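Local coordinates for anaphase-promoting complex subunit cut9 (Schizosaccharomyces pombe, PDB 2XPI), which forms part of the anaphase-promoting complex, the cell cycle-regulated E3 ubiquitin ligase that controls progression through mitosis and G1, and binds the hcn1 subunit through its TPR repeats, at residues A[247-252]-A[282-287]; A[321-326]-A[507-512]; A[409-414]-A[428-433]; A[442-447]-A[464-469]; A[500-505]-A[517-522]. All blocks are in the same frame, centred on the assembly; numbering follows the deposited sequence.

Contact 1: A[247-252]-A[282-287]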
# COMPACT_ATOMS: atom_id res chain seq x y z
N THR A 247 -11.47 21.79 -22.85
CA THR A 247 -11.99 21.55 -24.19
C THR A 247 -10.81 21.32 -25.12
O THR A 247 -9.69 21.74 -24.84
CB THR A 247 -12.82 22.74 -24.72
OG1 THR A 247 -12.00 23.91 -24.83
CG2 THR A 247 -14.01 23.02 -23.81
N ALA A 248 -11.06 20.63 -26.22
CA ALA A 248 -10.01 20.38 -27.21
C ALA A 248 -9.16 21.64 -27.49
O ALA A 248 -7.93 21.57 -27.53
CB ALA A 248 -10.63 19.85 -28.50
N ASP A 249 -9.84 22.78 -27.68
CA ASP A 249 -9.16 24.05 -27.92
C ASP A 249 -8.31 24.49 -26.74
O ASP A 249 -7.13 24.77 -26.90
CB ASP A 249 -10.16 25.15 -28.28
CG ASP A 249 -10.58 25.11 -29.75
OD1 ASP A 249 -9.90 24.42 -30.54
OD2 ASP A 249 -11.59 25.79 -30.10
N GLU A 250 -8.91 24.54 -25.55
CA GLU A 250 -8.19 24.91 -24.34
C GLU A 250 -6.88 24.13 -24.18
O GLU A 250 -5.87 24.69 -23.76
CB GLU A 250 -9.06 24.65 -23.12
CG GLU A 250 -10.25 25.57 -22.94
CD GLU A 250 -11.13 25.13 -21.79
OE1 GLU A 250 -11.44 23.92 -21.70
OE2 GLU A 250 -11.53 25.98 -20.96
N GLU A 251 -6.90 22.83 -24.49
CA GLU A 251 -5.73 21.96 -24.37
C GLU A 251 -4.60 22.36 -25.30
O GLU A 251 -3.44 22.41 -24.89
CB GLU A 251 -6.11 20.50 -24.60
CG GLU A 251 -6.65 19.77 -23.36
CD GLU A 251 -7.40 18.47 -23.69
OE1 GLU A 251 -7.44 18.09 -24.89
OE2 GLU A 251 -7.96 17.84 -22.75
N TRP A 252 -4.92 22.66 -26.55
CA TRP A 252 -3.92 23.14 -27.50
C TRP A 252 -3.38 24.51 -27.12
O TRP A 252 -2.18 24.75 -27.19
CB TRP A 252 -4.47 23.14 -28.93
CG TRP A 252 -4.41 21.79 -29.55
CD1 TRP A 252 -5.40 20.85 -29.59
CD2 TRP A 252 -3.28 21.21 -30.21
NE1 TRP A 252 -4.95 19.72 -30.24
CE2 TRP A 252 -3.65 19.92 -30.63
CE3 TRP A 252 -1.98 21.66 -30.49
CZ2 TRP A 252 -2.78 19.08 -31.32
CZ3 TRP A 252 -1.12 20.83 -31.17
CH2 TRP A 252 -1.52 19.55 -31.58
N THR A 282 -7.62 15.76 -34.36
CA THR A 282 -8.28 16.32 -35.56
C THR A 282 -8.10 17.83 -35.79
O THR A 282 -7.96 18.26 -36.93
CB THR A 282 -9.80 15.95 -35.64
OG1 THR A 282 -10.58 16.80 -34.78
CG2 THR A 282 -10.03 14.48 -35.27
N SER A 283 -8.09 18.62 -34.72
CA SER A 283 -8.20 20.07 -34.85
C SER A 283 -6.94 20.79 -35.35
O SER A 283 -7.03 21.81 -36.02
CB SER A 283 -8.68 20.71 -33.54
OG SER A 283 -8.00 20.16 -32.42
N HIS A 284 -5.78 20.24 -35.02
CA HIS A 284 -4.51 20.86 -35.37
C HIS A 284 -3.64 19.84 -36.09
O HIS A 284 -2.51 19.56 -35.67
CB HIS A 284 -3.80 21.34 -34.11
CG HIS A 284 -4.53 22.42 -33.39
ND1 HIS A 284 -4.04 23.70 -33.27
CD2 HIS A 284 -5.73 22.41 -32.76
CE1 HIS A 284 -4.90 24.44 -32.59
NE2 HIS A 284 -5.93 23.68 -32.27
N GLU A 285 -4.19 19.30 -37.17
CA GLU A 285 -3.57 18.22 -37.93
C GLU A 285 -2.12 18.51 -38.33
O GLU A 285 -1.31 17.60 -38.53
CB GLU A 285 -4.40 17.96 -39.18
CG GLU A 285 -4.33 16.54 -39.69
CD GLU A 285 -5.69 16.02 -40.11
OE1 GLU A 285 -6.67 16.27 -39.37
OE2 GLU A 285 -5.77 15.37 -41.18
N ASP A 286 -1.80 19.79 -38.43
CA ASP A 286 -0.55 20.29 -38.98
C ASP A 286 0.59 20.35 -37.94
O ASP A 286 1.65 19.76 -38.14
CB ASP A 286 -0.84 21.68 -39.53
CG ASP A 286 -2.21 22.20 -39.09
OD1 ASP A 286 -3.23 21.81 -39.72
OD2 ASP A 286 -2.28 22.97 -38.11
N GLU A 287 0.36 21.07 -36.84
CA GLU A 287 1.31 21.13 -35.75
C GLU A 287 1.61 19.70 -35.33
O GLU A 287 2.73 19.37 -34.95
CB GLU A 287 0.74 21.89 -34.56
CG GLU A 287 0.62 23.39 -34.77
CD GLU A 287 -0.80 23.83 -35.06
OE1 GLU A 287 -1.58 23.03 -35.63
OE2 GLU A 287 -1.15 24.99 -34.73

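Contact 2: A[321-326]-A[507-512]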
# COMPACT_ATOMS: atom_id res chain seq x y z
N PHE A 321 -9.11 0.21 -39.60
CA PHE A 321 -9.08 -0.66 -38.44
C PHE A 321 -8.03 -1.77 -38.44
O PHE A 321 -7.60 -2.20 -37.37
CB PHE A 321 -10.48 -1.23 -38.18
CG PHE A 321 -11.54 -0.17 -38.01
CD1 PHE A 321 -11.49 0.70 -36.93
CD2 PHE A 321 -12.59 -0.07 -38.91
CE1 PHE A 321 -12.47 1.67 -36.76
CE2 PHE A 321 -13.58 0.90 -38.75
CZ PHE A 321 -13.53 1.77 -37.69
N ILE A 322 -7.62 -2.26 -39.60
CA ILE A 322 -6.58 -3.29 -39.67
C ILE A 322 -5.27 -2.64 -39.29
O ILE A 322 -4.45 -3.21 -38.57
CB ILE A 322 -6.43 -3.86 -41.09
CG1 ILE A 322 -7.75 -4.43 -41.60
CG2 ILE A 322 -5.34 -4.92 -41.15
CD1 ILE A 322 -7.74 -4.71 -43.09
N ASP A 323 -5.08 -1.42 -39.78
CA ASP A 323 -3.88 -0.67 -39.44
C ASP A 323 -3.76 -0.44 -37.94
O ASP A 323 -2.70 -0.69 -37.36
CB ASP A 323 -3.80 0.64 -40.22
CG ASP A 323 -3.60 0.41 -41.70
OD1 ASP A 323 -3.18 -0.72 -42.06
OD2 ASP A 323 -3.87 1.33 -42.51
N VAL A 324 -4.85 0.03 -37.32
CA VAL A 324 -4.90 0.20 -35.88
C VAL A 324 -4.50 -1.08 -35.15
O VAL A 324 -3.77 -1.02 -34.18
CB VAL A 324 -6.31 0.65 -35.38
CG1 VAL A 324 -6.35 0.75 -33.86
CG2 VAL A 324 -6.73 1.96 -36.02
N LEU A 325 -4.97 -2.24 -35.61
CA LEU A 325 -4.63 -3.51 -34.96
C LEU A 325 -3.16 -3.95 -35.16
O LEU A 325 -2.52 -4.48 -34.24
CB LEU A 325 -5.59 -4.62 -35.40
CG LEU A 325 -6.95 -4.58 -34.70
CD1 LEU A 325 -7.95 -5.56 -35.34
CD2 LEU A 325 -6.79 -4.83 -33.22
N ALA A 326 -2.63 -3.73 -36.36
CA ALA A 326 -1.21 -3.99 -36.56
C ALA A 326 -0.39 -3.26 -35.49
O ALA A 326 0.47 -3.87 -34.84
CB ALA A 326 -0.79 -3.57 -37.94
N LYS A 507 -12.35 3.34 -49.07
CA LYS A 507 -11.01 3.78 -48.66
C LYS A 507 -10.64 3.29 -47.26
O LYS A 507 -9.46 3.18 -46.92
CB LYS A 507 -10.92 5.31 -48.72
CG LYS A 507 -11.38 5.92 -50.04
CD LYS A 507 -11.47 7.44 -49.94
CE LYS A 507 -12.41 8.03 -51.00
NZ LYS A 507 -12.90 9.40 -50.63
N THR A 508 -11.64 3.01 -46.43
CA THR A 508 -11.37 2.56 -45.08
C THR A 508 -11.17 1.05 -45.05
O THR A 508 -11.05 0.41 -46.09
CB THR A 508 -12.51 2.93 -44.13
OG1 THR A 508 -13.58 1.98 -44.26
CG2 THR A 508 -13.01 4.34 -44.43
N GLN A 509 -11.13 0.48 -43.85
CA GLN A 509 -10.88 -0.95 -43.68
C GLN A 509 -11.97 -1.53 -42.81
O GLN A 509 -11.72 -2.45 -42.03
CB GLN A 509 -9.50 -1.20 -43.06
CG GLN A 509 -8.35 -0.55 -43.80
CD GLN A 509 -7.01 -0.72 -43.09
OE1 GLN A 509 -6.04 -1.18 -43.68
NE2 GLN A 509 -6.97 -0.36 -41.82
N SER A 510 -13.18 -1.00 -42.95
CA SER A 510 -14.29 -1.43 -42.11
C SER A 510 -14.93 -2.72 -42.58
O SER A 510 -15.00 -3.00 -43.78
CB SER A 510 -15.35 -0.33 -42.03
OG SER A 510 -15.28 0.51 -43.16
N ASN A 511 -15.40 -3.51 -41.62
CA ASN A 511 -16.23 -4.68 -41.88
C ASN A 511 -17.34 -4.29 -42.88
O ASN A 511 -18.12 -3.37 -42.64
CB ASN A 511 -16.79 -5.16 -40.54
CG ASN A 511 -17.68 -6.38 -40.67
OD1 ASN A 511 -18.40 -6.74 -39.72
ND2 ASN A 511 -17.67 -7.03 -41.84
N GLU A 512 -17.39 -4.97 -44.02
CA GLU A 512 -18.29 -4.53 -45.09
C GLU A 512 -19.78 -4.75 -44.78
O GLU A 512 -20.65 -4.06 -45.32
CB GLU A 512 -17.91 -5.17 -46.42

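Contact 3: A[409-414]-A[428-433]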
# COMPACT_ATOMS: atom_id res chain seq x y z
N ALA A 409 -16.15 3.66 -21.64
CA ALA A 409 -17.14 2.85 -20.92
C ALA A 409 -18.52 3.47 -21.04
O ALA A 409 -19.53 2.76 -21.02
CB ALA A 409 -16.75 2.73 -19.48
N TRP A 410 -18.57 4.80 -21.15
CA TRP A 410 -19.84 5.50 -21.31
C TRP A 410 -20.43 5.25 -22.68
O TRP A 410 -21.62 5.03 -22.79
CB TRP A 410 -19.69 7.00 -21.03
CG TRP A 410 -19.61 7.32 -19.56
CD1 TRP A 410 -18.49 7.60 -18.84
CD2 TRP A 410 -20.70 7.38 -18.63
NE1 TRP A 410 -18.81 7.84 -17.53
CE2 TRP A 410 -20.16 7.71 -17.37
CE3 TRP A 410 -22.08 7.20 -18.74
CZ2 TRP A 410 -20.95 7.86 -16.23
CZ3 TRP A 410 -22.87 7.34 -17.60
CH2 TRP A 410 -22.30 7.67 -16.36
N ILE A 411 -19.59 5.27 -23.73
CA ILE A 411 -20.05 4.96 -25.08
C ILE A 411 -20.63 3.54 -25.14
O ILE A 411 -21.75 3.34 -25.59
CB ILE A 411 -18.93 5.13 -26.15
CG1 ILE A 411 -18.55 6.61 -26.32
CG2 ILE A 411 -19.38 4.62 -27.49
CD1 ILE A 411 -19.76 7.56 -26.47
N GLY A 412 -19.86 2.57 -24.65
CA GLY A 412 -20.37 1.21 -24.53
C GLY A 412 -21.68 1.15 -23.77
O GLY A 412 -22.58 0.41 -24.15
N PHE A 413 -21.79 1.92 -22.69
CA PHE A 413 -22.99 1.96 -21.86
C PHE A 413 -24.18 2.47 -22.69
O PHE A 413 -25.25 1.85 -22.74
CB PHE A 413 -22.73 2.90 -20.69
CG PHE A 413 -23.71 2.78 -19.57
CD1 PHE A 413 -24.28 1.56 -19.25
CD2 PHE A 413 -24.02 3.89 -18.81
CE1 PHE A 413 -25.17 1.45 -18.18
CE2 PHE A 413 -24.94 3.80 -17.75
CZ PHE A 413 -25.51 2.57 -17.44
N ALA A 414 -23.98 3.60 -23.36
CA ALA A 414 -25.03 4.18 -24.18
C ALA A 414 -25.49 3.24 -25.30
O ALA A 414 -26.69 3.10 -25.52
CB ALA A 414 -24.60 5.53 -24.74
N SER A 428 -28.82 10.14 -22.11
CA SER A 428 -28.04 10.49 -20.91
C SER A 428 -26.59 10.06 -21.05
O SER A 428 -25.68 10.87 -20.94
CB SER A 428 -28.60 9.81 -19.67
OG SER A 428 -29.87 10.32 -19.34
N ALA A 429 -26.38 8.77 -21.30
CA ALA A 429 -25.04 8.24 -21.43
C ALA A 429 -24.25 8.95 -22.53
O ALA A 429 -23.09 9.27 -22.31
CB ALA A 429 -25.06 6.72 -21.63
N TYR A 430 -24.85 9.20 -23.69
CA TYR A 430 -24.14 9.89 -24.78
C TYR A 430 -23.82 11.34 -24.43
O TYR A 430 -22.83 11.89 -24.90
CB TYR A 430 -24.92 9.90 -26.10
CG TYR A 430 -24.95 8.59 -26.84
CD1 TYR A 430 -23.80 7.86 -27.08
CD2 TYR A 430 -26.17 8.10 -27.33
CE1 TYR A 430 -23.86 6.64 -27.77
CE2 TYR A 430 -26.23 6.91 -28.02
CZ TYR A 430 -25.09 6.18 -28.24
OH TYR A 430 -25.19 5.00 -28.92
N THR A 431 -24.68 11.99 -23.65
CA THR A 431 -24.38 13.36 -23.30
C THR A 431 -23.32 13.39 -22.20
O THR A 431 -22.39 14.19 -22.30
CB THR A 431 -25.62 14.22 -22.99
OG1 THR A 431 -26.25 13.75 -21.82
CG2 THR A 431 -26.63 14.15 -24.13
N THR A 432 -23.41 12.53 -21.19
CA THR A 432 -22.27 12.48 -20.28
C THR A 432 -20.96 12.06 -20.99
O THR A 432 -19.89 12.49 -20.61
CB THR A 432 -22.46 11.77 -18.89
OG1 THR A 432 -21.44 10.80 -18.69
CG2 THR A 432 -23.84 11.16 -18.67
N ALA A 433 -21.06 11.28 -22.06
CA ALA A 433 -19.86 10.93 -22.82
C ALA A 433 -19.33 12.07 -23.68
O ALA A 433 -18.13 12.14 -23.93
CB ALA A 433 -20.09 9.70 -23.67

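Contact 4: A[442-447]-A[464-469]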
# COMPACT_ATOMS: atom_id res chain seq x y z
N LEU A 442 -17.81 11.96 -32.82
CA LEU A 442 -18.63 10.78 -32.60
C LEU A 442 -19.79 10.92 -31.61
O LEU A 442 -20.88 10.48 -31.90
CB LEU A 442 -17.76 9.58 -32.24
CG LEU A 442 -17.02 8.93 -33.40
CD1 LEU A 442 -16.21 7.78 -32.90
CD2 LEU A 442 -18.00 8.45 -34.45
N PRO A 443 -19.56 11.51 -30.43
CA PRO A 443 -20.72 11.72 -29.54
C PRO A 443 -21.90 12.47 -30.14
O PRO A 443 -23.02 12.05 -29.88
CB PRO A 443 -20.11 12.49 -28.37
CG PRO A 443 -18.71 11.91 -28.28
CD PRO A 443 -18.29 11.81 -29.75
N TYR A 444 -21.70 13.52 -30.93
CA TYR A 444 -22.81 14.21 -31.61
C TYR A 444 -23.43 13.35 -32.70
O TYR A 444 -24.63 13.46 -32.98
CB TYR A 444 -22.35 15.50 -32.28
CG TYR A 444 -21.97 16.57 -31.31
CD1 TYR A 444 -22.40 16.54 -30.00
CD2 TYR A 444 -21.16 17.62 -31.70
CE1 TYR A 444 -22.06 17.51 -29.13
CE2 TYR A 444 -20.81 18.60 -30.83
CZ TYR A 444 -21.26 18.54 -29.55
OH TYR A 444 -20.89 19.53 -28.66
N LEU A 445 -22.60 12.53 -33.33
CA LEU A 445 -23.07 11.54 -34.27
C LEU A 445 -24.12 10.67 -33.59
O LEU A 445 -25.25 10.53 -34.07
CB LEU A 445 -21.91 10.66 -34.71
CG LEU A 445 -22.01 10.24 -36.16
CD1 LEU A 445 -20.82 9.39 -36.57
CD2 LEU A 445 -23.32 9.51 -36.38
N PHE A 446 -23.74 10.10 -32.45
CA PHE A 446 -24.60 9.17 -31.76
C PHE A 446 -25.85 9.86 -31.21
O PHE A 446 -26.96 9.32 -31.29
CB PHE A 446 -23.83 8.46 -30.65
CG PHE A 446 -22.62 7.70 -31.12
CD1 PHE A 446 -22.59 7.13 -32.37
CD2 PHE A 446 -21.51 7.53 -30.30
CE1 PHE A 446 -21.47 6.41 -32.81
CE2 PHE A 446 -20.38 6.82 -30.73
CZ PHE A 446 -20.36 6.27 -31.97
N LEU A 447 -25.68 11.05 -30.65
CA LEU A 447 -26.83 11.83 -30.21
C LEU A 447 -27.79 12.07 -31.39
O LEU A 447 -29.00 12.00 -31.22
CB LEU A 447 -26.38 13.18 -29.62
CG LEU A 447 -26.25 13.43 -28.11
CD1 LEU A 447 -26.96 12.37 -27.29
CD2 LEU A 447 -24.79 13.56 -27.69
N LEU A 464 -26.10 16.44 -35.96
CA LEU A 464 -25.36 15.94 -37.12
C LEU A 464 -24.53 17.01 -37.83
O LEU A 464 -23.39 16.75 -38.22
CB LEU A 464 -26.28 15.19 -38.09
CG LEU A 464 -26.81 13.84 -37.57
CD1 LEU A 464 -27.82 13.26 -38.52
CD2 LEU A 464 -25.71 12.85 -37.32
N GLN A 465 -25.08 18.20 -38.02
CA GLN A 465 -24.28 19.32 -38.56
C GLN A 465 -23.10 19.62 -37.63
O GLN A 465 -22.01 19.95 -38.08
CB GLN A 465 -25.14 20.59 -38.73
CG GLN A 465 -26.22 20.46 -39.79
CD GLN A 465 -25.65 20.12 -41.16
OE1 GLN A 465 -24.57 20.61 -41.54
NE2 GLN A 465 -26.38 19.29 -41.93
N SER A 466 -23.34 19.48 -36.33
CA SER A 466 -22.28 19.61 -35.35
C SER A 466 -21.14 18.60 -35.53
O SER A 466 -20.00 19.04 -35.59
CB SER A 466 -22.84 19.59 -33.93
OG SER A 466 -23.52 20.81 -33.65
N SER A 467 -21.40 17.29 -35.62
CA SER A 467 -20.28 16.38 -35.89
C SER A 467 -19.60 16.73 -37.20
O SER A 467 -18.37 16.72 -37.29
CB SER A 467 -20.63 14.88 -35.87
OG SER A 467 -22.01 14.66 -35.75
N TYR A 468 -20.40 17.02 -38.22
CA TYR A 468 -19.82 17.29 -39.53
C TYR A 468 -18.85 18.47 -39.48
O TYR A 468 -17.84 18.48 -40.18
CB TYR A 468 -20.93 17.53 -40.55
CG TYR A 468 -20.45 17.64 -41.97
CD1 TYR A 468 -20.27 18.88 -42.58
CD2 TYR A 468 -20.19 16.49 -42.72
CE1 TYR A 468 -19.83 18.98 -43.91
CE2 TYR A 468 -19.76 16.57 -44.03
CZ TYR A 468 -19.58 17.82 -44.63
OH TYR A 468 -19.14 17.88 -45.93
N ALA A 469 -19.14 19.48 -38.66
CA ALA A 469 -18.24 20.63 -38.58
C ALA A 469 -16.88 20.23 -37.98
O ALA A 469 -15.84 20.75 -38.39
CB ALA A 469 -18.87 21.77 -37.79

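Contact 5: A[500-505]-A[517-522]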
# COMPACT_ATOMS: atom_id res chain seq x y z
N ASN A 500 -21.57 9.09 -51.14
CA ASN A 500 -20.30 9.48 -50.56
C ASN A 500 -19.88 8.64 -49.36
O ASN A 500 -18.69 8.45 -49.13
CB ASN A 500 -20.28 10.96 -50.23
CG ASN A 500 -19.42 11.73 -51.19
OD1 ASN A 500 -19.90 12.21 -52.22
ND2 ASN A 500 -18.14 11.82 -50.89
N ALA A 501 -20.85 8.15 -48.60
CA ALA A 501 -20.56 7.17 -47.57
C ALA A 501 -19.88 5.98 -48.24
O ALA A 501 -18.78 5.60 -47.87
CB ALA A 501 -21.83 6.71 -46.88
N LEU A 502 -20.54 5.42 -49.26
CA LEU A 502 -20.02 4.30 -50.04
C LEU A 502 -18.62 4.54 -50.59
O LEU A 502 -17.75 3.66 -50.50
CB LEU A 502 -20.96 3.96 -51.19
CG LEU A 502 -22.13 3.02 -50.87
CD1 LEU A 502 -22.10 2.54 -49.40
CD2 LEU A 502 -23.48 3.65 -51.24
N LEU A 503 -18.39 5.72 -51.16
CA LEU A 503 -17.05 6.05 -51.62
C LEU A 503 -16.09 6.03 -50.44
O LEU A 503 -15.02 5.42 -50.52
CB LEU A 503 -17.01 7.42 -52.30
CG LEU A 503 -17.87 7.57 -53.56
CD1 LEU A 503 -17.18 8.51 -54.52
CD2 LEU A 503 -18.13 6.23 -54.22
N LEU A 504 -16.48 6.67 -49.34
CA LEU A 504 -15.67 6.71 -48.12
C LEU A 504 -15.30 5.32 -47.63
O LEU A 504 -14.13 5.04 -47.38
CB LEU A 504 -16.39 7.45 -47.00
CG LEU A 504 -15.83 8.81 -46.62
CD1 LEU A 504 -14.42 9.00 -47.18
CD2 LEU A 504 -16.75 9.91 -47.12
N VAL A 505 -16.30 4.46 -47.46
CA VAL A 505 -16.11 3.10 -46.98
C VAL A 505 -15.10 2.28 -47.79
O VAL A 505 -14.44 1.39 -47.25
CB VAL A 505 -17.44 2.33 -46.95
CG1 VAL A 505 -17.21 0.84 -46.82
CG2 VAL A 505 -18.28 2.83 -45.81
N ALA A 517 -26.99 -1.49 -45.17
CA ALA A 517 -28.07 -0.57 -44.88
C ALA A 517 -27.93 0.70 -45.71
O ALA A 517 -28.93 1.28 -46.15
CB ALA A 517 -28.11 -0.25 -43.41
N THR A 518 -26.70 1.14 -45.92
CA THR A 518 -26.45 2.30 -46.78
C THR A 518 -26.83 2.03 -48.24
O THR A 518 -27.49 2.85 -48.87
CB THR A 518 -24.99 2.78 -46.66
OG1 THR A 518 -24.76 3.19 -45.32
CG2 THR A 518 -24.73 3.96 -47.57
N TRP A 519 -26.43 0.87 -48.75
CA TRP A 519 -26.79 0.46 -50.11
C TRP A 519 -28.30 0.44 -50.27
O TRP A 519 -28.85 1.02 -51.20
CB TRP A 519 -26.23 -0.92 -50.42
CG TRP A 519 -24.83 -0.90 -50.89
CD1 TRP A 519 -23.73 -1.34 -50.21
CD2 TRP A 519 -24.35 -0.40 -52.15
NE1 TRP A 519 -22.60 -1.16 -50.98
CE2 TRP A 519 -22.96 -0.58 -52.17
CE3 TRP A 519 -24.98 0.19 -53.26
CZ2 TRP A 519 -22.17 -0.20 -53.26
CZ3 TRP A 519 -24.19 0.56 -54.35
CH2 TRP A 519 -22.80 0.36 -54.34
N ALA A 520 -28.98 -0.24 -49.35
CA ALA A 520 -30.43 -0.27 -49.40
C ALA A 520 -30.95 1.14 -49.23
O ALA A 520 -31.89 1.52 -49.92
CB ALA A 520 -30.99 -1.19 -48.34
N ASN A 521 -30.34 1.94 -48.36
CA ASN A 521 -30.73 3.35 -48.25
C ASN A 521 -30.69 4.06 -49.61
O ASN A 521 -31.64 4.73 -50.00
CB ASN A 521 -29.86 4.11 -47.24
CG ASN A 521 -30.17 3.75 -45.80
OD1 ASN A 521 -31.14 3.05 -45.51
ND2 ASN A 521 -29.34 4.22 -44.88
N LEU A 522 -29.58 3.93 -50.31
CA LEU A 522 -29.43 4.54 -51.61
C LEU A 522 -30.52 4.02 -52.54
O LEU A 522 -31.09 4.77 -53.32
CB LEU A 522 -28.06 4.19 -52.17
CG LEU A 522 -27.68 4.74 -53.54
CD1 LEU A 522 -27.46 6.23 -53.46
CD2 LEU A 522 -26.43 4.01 -54.01

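Contact 1: A[247-252]-A[282-287]
The rings of Trp-252 and His-284 lie nearly flat on one another in an offset stack, the indole five-membered ring and the imidazole having centroids 3.9 Å apart and planes 10° from parallel. Each side chain leaves its backbone with CG anti to the carbonyl carbon (chi1 -81° for Trp-252, -64° for His-284), and the two meet tip to tip. The overlap extends past the stacked rings: His-284 CB sits 3.6 Å from the centroid of the Trp-252 six-membered ring, over its face, and Trp-252 CB in turn lies over the imidazole, two CH-pi contacts. At the imidazole edge, Asp-249 OD1 is 4.4 Å from His-284 NE2, a nearby negative charge that would probably favour protonation. The stack is the main restraint on the imidazole; a weak bond from His-284 ND1 to Glu-287 OE2 may bias its rotation. An alanine in place of Trp-252 would remove the stack and both CH-pi contacts, and would probably loosen the hold on the 282-287 segment. At the start of the same helix, Glu-250 N bonds Thr-247 OG1 (3.2 Å) while Glu-250 OE1 accepts from Thr-247 N. This capping box opens helix 248-257 of TPR 5, which the stack joins to the loop leading into helix 285-296 of TPR 6.

Contact 2: A[321-326]-A[507-512]
Helix 321-334 begins at Phe-321, whose ring meets the 507-512 loop edge-on: CD2 lies 3.9 Å from Ser-510 CA, near the ring plane, and CE2 approaches Ser-510 CB. Ile-322 comes next, crossing the extended side chain of Gln-509 at about a right angle, with its CD1 3.9 Å from Gln-509 CB. At Asp-323 the carboxylate, with CG anti to the carbonyl carbon (chi1 -67°), stands beside the end of the Gln-509 side chain. Its established polar partner is Arg-320, which forms a salt bridge with Asp-323 OD2. An alanine at Asp-323 would remove the carboxylate and with it the salt bridge, and would probably leave Arg-320 less firmly placed. Backbone bonding between Gln-509 and Ser-319 ties the loop to the residues just ahead of the helix. The contact between the TPR 7 helix start and the loop after TPR 12 helix 491-507 is thus mixed, packing at Phe-321 and Ile-322 with polar groups gathered at Asp-323, whose acidic side chain in the first turn is likely to be favoured by the helix dipole.

Contact 3: A[409-414]-A[428-433]
From the helix outward, Trp-410 first sets its CB 3.8 Å from Ala-433 CB. With CG anti to the carbonyl carbon (chi1 -77°), the indole then turns one face to Thr-432, whose OG1 sits above the middle of the ring system, 3.5 Å from Trp-410 CD2. Farther along the six-membered ring, CE3 meets Ala-429 CB at 4.2 Å and CZ3 approaches Thr-432 CG2. On the pyrrole side NE1 is satisfied by the carbonyl of Pro-404. The two helices are the antiparallel pair of TPR 10, their short axes passing 8.2 Å apart at 161°, and alanines on both sides permit the close approach that marks a tetratricopeptide hairpin. Ala-414 CB touches Ala-429 CB and also lies over one face of the Tyr-430 ring, 3.4 Å from its centroid and 16° off the normal, a CH-pi contact. Ile-411 bends its CD1 back to within 3.5 Å of Ala-433 CB, where the same methyl also comes to the edge of the Tyr-430 ring. Ala-429 CB has a further neighbour in Phe-413 CD2. Tyr-430 OH is hydrogen-bonded to a basic side chain of another protein's chain, probably hcn1, which this repeat is known to bind.

Contact 4: A[442-447]-A[464-469]
The backbones come closest at buried Ser-467, which enters between Tyr-444 and Leu-445. The CA atoms of Tyr-444 and Ser-467 are 5.4 Å apart, and Ser-467 OG lies 3.6 Å from Tyr-444 CB. The same oxygen is 3.3 Å from Leu-445 N, but the angle is poor and this is no hydrogen bond. Ser-467 OG bonds instead to the carbonyl of Tyr-463, so the buried hydroxyl has its partner within its own helix. Deeper in, Leu-464 reaches over with CG anti to the carbonyl carbon (chi1 -70°) and meets Leu-445 methyl to methyl, CD2 to CD2, at 4.2 Å. The more solvent-exposed side belongs to Tyr-444 and Ser-466, both partly exposed. Here Ser-466 CB approaches the phenol ring obliquely, 3.4 Å from Tyr-444 CD2 and also near CE2, while Ser-466 OG is bonded to Glu-462 O in the turn before. No hydrogen bond joins the segments, and apposition of the helices, axes 7.8 Å apart at 159°, is left to side-chain packing. These are the two antiparallel helices of TPR 11. On one flank Leu-445 and Ser-467 touch Leu-476 and Leu-477 of helix 475-487; on another Pro-443 and Leu-447 pack on helix 423-435, and Phe-446 meets an apolar side chain of another protein's chain.

Contact 5: A[500-505]-A[517-522]
Asn-521 OD1 takes one hydrogen bond from the backbone of another protein's chain, and ND2 of the same amide makes a second with that backbone, so two bonds grip the amide and would probably restrain its rotation. That chain is probably hcn1, which TPR 12 and TPR 13 both help to bind. Between the two segments themselves the contact is apolar and centres on Leu-502. Its CG lies over one face of Trp-519, 4.1 Å from the six-membered-ring centroid and 19° off the normal, a CH-pi contact displaced toward the ring's rim. The two methyls then part: CD1 goes to Thr-518 CG2 at 3.5 Å, tip to tip, and CD2 crosses obliquely to Leu-522 CD2 at 4.1 Å. Thr-518 can offer a methyl because its CG2 stands anti to the backbone N, with OG1 beside that N (chi1 -62°); Ala-501 CB meets the same methyl at 4.1 Å. The axes, 10.3 Å apart at 150°, are spaced widely enough for these larger side chains to fill the gap. Helix 491-507 of TPR 12 thus packs on helix 516-528 of TPR 13; Leu-504 touches Leu-478 of helix 475-487, and Trp-519 rests on Gln-541 and Leu-545 of helix 532-545.

All five contacts belong to one all-helical TPR superhelix. Contact 1 comes first along the chain, linking TPR 5 to TPR 6. Contacts 3 and 4 each pair the helices within one repeat, TPR 10 and TPR 11; their centres are 14 Å apart, and they touch where Tyr-430 and Leu-447 pack together. Contact 5 joins TPR 12 to TPR 13. Contact 2 spans by far the longest sequence separation, from TPR 7 to the loop after TPR 12, with contacts 3 and 4 inside that span. Its segments alternate with those of contact 5; their centres are about 17 Å apart and they touch through Ser-510 and Val-505. This is consistent with the coil closing round the partner chain, within reach of contacts 2 to 5.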